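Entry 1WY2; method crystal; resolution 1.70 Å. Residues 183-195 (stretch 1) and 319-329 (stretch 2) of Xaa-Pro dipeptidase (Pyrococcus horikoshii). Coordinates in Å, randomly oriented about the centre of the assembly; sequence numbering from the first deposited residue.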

# COMPACT_ATOMS: atom_id res chain seq x y z
N THR A 183 0.42 4.59 11.35
CA THR A 183 0.08 4.83 12.75
C THR A 183 -0.60 6.16 13.01
O THR A 183 -0.14 7.22 12.57
CB THR A 183 1.34 4.74 13.64
OG1 THR A 183 1.87 3.41 13.55
CG2 THR A 183 0.99 5.05 15.09
N ILE A 184 -1.70 6.08 13.75
CA ILE A 184 -2.47 7.26 14.12
C ILE A 184 -2.17 7.67 15.55
O ILE A 184 -2.37 6.89 16.48
CB ILE A 184 -3.99 6.98 13.98
CG1 ILE A 184 -4.36 6.87 12.50
CG2 ILE A 184 -4.80 8.07 14.68
CD1 ILE A 184 -5.73 6.28 12.25
N ILE A 185 -1.65 8.88 15.71
CA ILE A 185 -1.38 9.46 17.02
C ILE A 185 -2.01 10.83 16.82
O ILE A 185 -1.38 11.74 16.28
CB ILE A 185 0.13 9.65 17.31
CG1 ILE A 185 0.87 8.31 17.25
CG2 ILE A 185 0.31 10.28 18.69
CD1 ILE A 185 0.43 7.30 18.31
N ALA A 186 -3.27 10.95 17.22
CA ALA A 186 -4.04 12.19 17.04
C ALA A 186 -4.34 12.87 18.37
O ALA A 186 -5.15 12.37 19.16
CB ALA A 186 -5.33 11.88 16.29
N SER A 187 -3.71 14.01 18.60
CA SER A 187 -3.88 14.74 19.85
C SER A 187 -4.66 16.04 19.73
O SER A 187 -4.65 16.70 18.69
CB SER A 187 -2.50 15.04 20.46
OG SER A 187 -1.76 15.92 19.62
N GLY A 188 -5.33 16.41 20.82
CA GLY A 188 -6.11 17.64 20.83
C GLY A 188 -7.17 17.65 19.75
O GLY A 188 -7.89 16.67 19.56
N TYR A 189 -7.27 18.76 19.02
CA TYR A 189 -8.27 18.87 17.97
C TYR A 189 -8.12 17.76 16.93
O TYR A 189 -9.08 17.42 16.24
CB TYR A 189 -8.20 20.24 17.28
CG TYR A 189 -6.97 20.44 16.42
CD1 TYR A 189 -5.75 20.81 16.98
CD2 TYR A 189 -7.04 20.25 15.04
CE1 TYR A 189 -4.62 20.97 16.19
CE2 TYR A 189 -5.91 20.41 14.24
CZ TYR A 189 -4.71 20.77 14.82
OH TYR A 189 -3.59 20.91 14.03
N ARG A 190 -6.92 17.19 16.81
CA ARG A 190 -6.70 16.13 15.83
C ARG A 190 -7.39 14.83 16.21
O ARG A 190 -7.64 13.99 15.35
CB ARG A 190 -5.20 15.88 15.60
CG ARG A 190 -4.45 17.08 15.04
CD ARG A 190 -3.12 16.68 14.39
NE ARG A 190 -3.32 16.03 13.10
CZ ARG A 190 -3.17 14.73 12.87
NH1 ARG A 190 -2.81 13.91 13.85
NH2 ARG A 190 -3.38 14.25 11.65
N SER A 191 -7.68 14.65 17.50
CA SER A 191 -8.35 13.43 17.93
C SER A 191 -9.77 13.35 17.35
O SER A 191 -10.41 12.29 17.41
CB SER A 191 -8.37 13.33 19.46
OG SER A 191 -9.05 14.41 20.08
N ALA A 192 -10.23 14.46 16.78
CA ALA A 192 -11.56 14.53 16.17
C ALA A 192 -11.53 14.01 14.73
O ALA A 192 -12.57 13.92 14.07
CB ALA A 192 -12.08 15.97 16.19
N LEU A 193 -10.33 13.69 14.25
CA LEU A 193 -10.15 13.17 12.90
C LEU A 193 -9.99 11.66 13.04
O LEU A 193 -8.95 11.19 13.51
CB LEU A 193 -8.89 13.76 12.26
CG LEU A 193 -8.82 15.29 12.24
CD1 LEU A 193 -7.45 15.74 11.74
CD2 LEU A 193 -9.93 15.84 11.35
N PRO A 194 -11.00 10.87 12.64
CA PRO A 194 -10.89 9.41 12.77
C PRO A 194 -9.58 8.85 12.24
O PRO A 194 -8.96 8.00 12.88
CB PRO A 194 -12.11 8.91 12.00
CG PRO A 194 -13.12 10.01 12.24
CD PRO A 194 -12.28 11.25 12.02
N HIS A 195 -9.14 9.32 11.07
CA HIS A 195 -7.89 8.84 10.48
C HIS A 195 -6.77 9.88 10.56
O HIS A 195 -6.03 10.07 9.60
CB HIS A 195 -8.12 8.44 9.02
CG HIS A 195 -8.90 7.16 8.87
ND1 HIS A 195 -9.42 6.75 7.66
CD2 HIS A 195 -9.22 6.21 9.77
CE1 HIS A 195 -10.03 5.59 7.82
NE2 HIS A 195 -9.93 5.24 9.09
N ILE A 319 -16.51 8.70 18.97
CA ILE A 319 -17.28 9.95 18.92
C ILE A 319 -16.27 11.04 18.60
O ILE A 319 -15.26 11.19 19.29
CB ILE A 319 -17.94 10.26 20.28
CG1 ILE A 319 -19.04 9.23 20.56
CG2 ILE A 319 -18.50 11.68 20.27
CD1 ILE A 319 -19.71 9.42 21.91
N TYR A 320 -16.54 11.80 17.54
CA TYR A 320 -15.64 12.85 17.11
C TYR A 320 -16.35 14.19 17.02
O TYR A 320 -17.30 14.34 16.25
CB TYR A 320 -15.04 12.47 15.75
CG TYR A 320 -14.62 11.03 15.72
CD1 TYR A 320 -15.51 10.03 15.33
CD2 TYR A 320 -13.35 10.64 16.16
CE1 TYR A 320 -15.16 8.68 15.38
CE2 TYR A 320 -12.99 9.29 16.21
CZ TYR A 320 -13.90 8.32 15.82
OH TYR A 320 -13.55 6.99 15.88
N ILE A 321 -15.89 15.14 17.83
CA ILE A 321 -16.47 16.48 17.89
C ILE A 321 -15.55 17.43 17.11
O ILE A 321 -14.44 17.73 17.56
CB ILE A 321 -16.58 16.97 19.35
CG1 ILE A 321 -17.24 15.90 20.22
CG2 ILE A 321 -17.38 18.27 19.40
CD1 ILE A 321 -18.63 15.48 19.75
N PRO A 322 -15.99 17.89 15.94
CA PRO A 322 -15.20 18.70 15.01
C PRO A 322 -14.43 19.82 15.71
O PRO A 322 -14.99 20.63 16.44
CB PRO A 322 -16.16 19.29 13.98
CG PRO A 322 -17.41 18.42 13.96
CD PRO A 322 -17.28 17.60 15.33
N LYS A 323 -13.10 19.82 15.51
CA LYS A 323 -12.29 20.95 15.96
C LYS A 323 -12.09 20.98 17.48
O LYS A 323 -11.51 21.90 18.04
CB LYS A 323 -12.95 22.24 15.50
CG LYS A 323 -12.44 22.70 14.13
CD LYS A 323 -12.54 24.21 13.94
CE LYS A 323 -11.17 24.90 13.91
NZ LYS A 323 -10.95 25.52 12.60
N ILE A 324 -12.63 19.95 18.16
CA ILE A 324 -12.51 19.92 19.62
C ILE A 324 -11.77 18.68 20.11
O ILE A 324 -10.76 18.76 20.80
CB ILE A 324 -13.92 19.96 20.21
CG1 ILE A 324 -14.59 21.30 19.91
CG2 ILE A 324 -13.84 19.80 21.74
CD1 ILE A 324 -16.07 21.31 20.31
N GLY A 325 -12.25 17.51 19.73
CA GLY A 325 -11.59 16.28 20.15
C GLY A 325 -12.43 15.06 19.88
O GLY A 325 -13.60 15.16 19.49
N GLY A 326 -11.85 13.89 20.09
CA GLY A 326 -12.58 12.66 19.85
C GLY A 326 -12.05 11.50 20.67
O GLY A 326 -10.97 11.58 21.25
N VAL A 327 -12.83 10.43 20.72
CA VAL A 327 -12.45 9.24 21.47
C VAL A 327 -12.80 7.98 20.69
O VAL A 327 -13.90 7.88 20.14
CB VAL A 327 -13.20 9.15 22.82
CG1 VAL A 327 -12.86 7.83 23.52
CG2 VAL A 327 -12.81 10.33 23.71
N ARG A 328 -11.86 7.04 20.62
CA ARG A 328 -12.10 5.76 19.97
C ARG A 328 -11.42 4.67 20.78
O ARG A 328 -10.30 4.84 21.25
CB ARG A 328 -11.57 5.72 18.52
CG ARG A 328 -11.77 4.33 17.87
CD ARG A 328 -11.60 4.33 16.34
NE ARG A 328 -10.24 4.64 15.88
CZ ARG A 328 -9.84 5.84 15.48
NH1 ARG A 328 -10.68 6.86 15.48
NH2 ARG A 328 -8.59 6.01 15.04
N ILE A 329 -12.12 3.56 20.96
CA ILE A 329 -11.58 2.41 21.69
C ILE A 329 -11.84 1.22 20.78
O ILE A 329 -12.98 0.93 20.43
CB ILE A 329 -12.29 2.23 23.05
CG1 ILE A 329 -12.05 3.48 23.91
CG2 ILE A 329 -11.75 0.99 23.75
CD1 ILE A 329 -12.80 3.48 25.23
O HOH W 1 -10.45 18.64 14.24
O HOH W 2 -9.45 9.88 15.96

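A short 3-10 segment and the proline after it pack against a hairpin of two strands, in a compact contact held by a few polar links, one proline-tyrosine CH-pi contact and close backbone packing around glycine. At its centre, Ser191 suits its place because one small hydroxyl serves both sides: OG donates to Gly188 O (2.6 Å) within its own turn and accepts from Gly326 N across the contact (2.8 Å). The lack of a side chain at Gly326 is what permits this approach, since an ideal CB there would lie 2.3 Å from Ser191 O, a clash; instead Gly326 CA sits 3.3 Å from Ser191 O in a CA-H...O contact. Ala192 is equally confined: its methyl CB lies 3.2 Å from Ile321 O and 3.7 Å from Gly325 O, against the hairpin backbone.

Farther along, Pro194 lays its ring over one face of Tyr320, with CG 3.7 Å from the ring centroid and almost on its normal, a CH-pi contact well suited to a rigid aliphatic ring. Arg328 reaches the same proline through a weak hydrogen bond from NH2 to Pro194 O (3.0 Å), while its NH1 donates to Tyr320 OH (2.9 Å), tying the guanidinium to the tyrosine. A water extends the network, donating to Ser191 O and Leu193 O and accepting from Arg328 NH1.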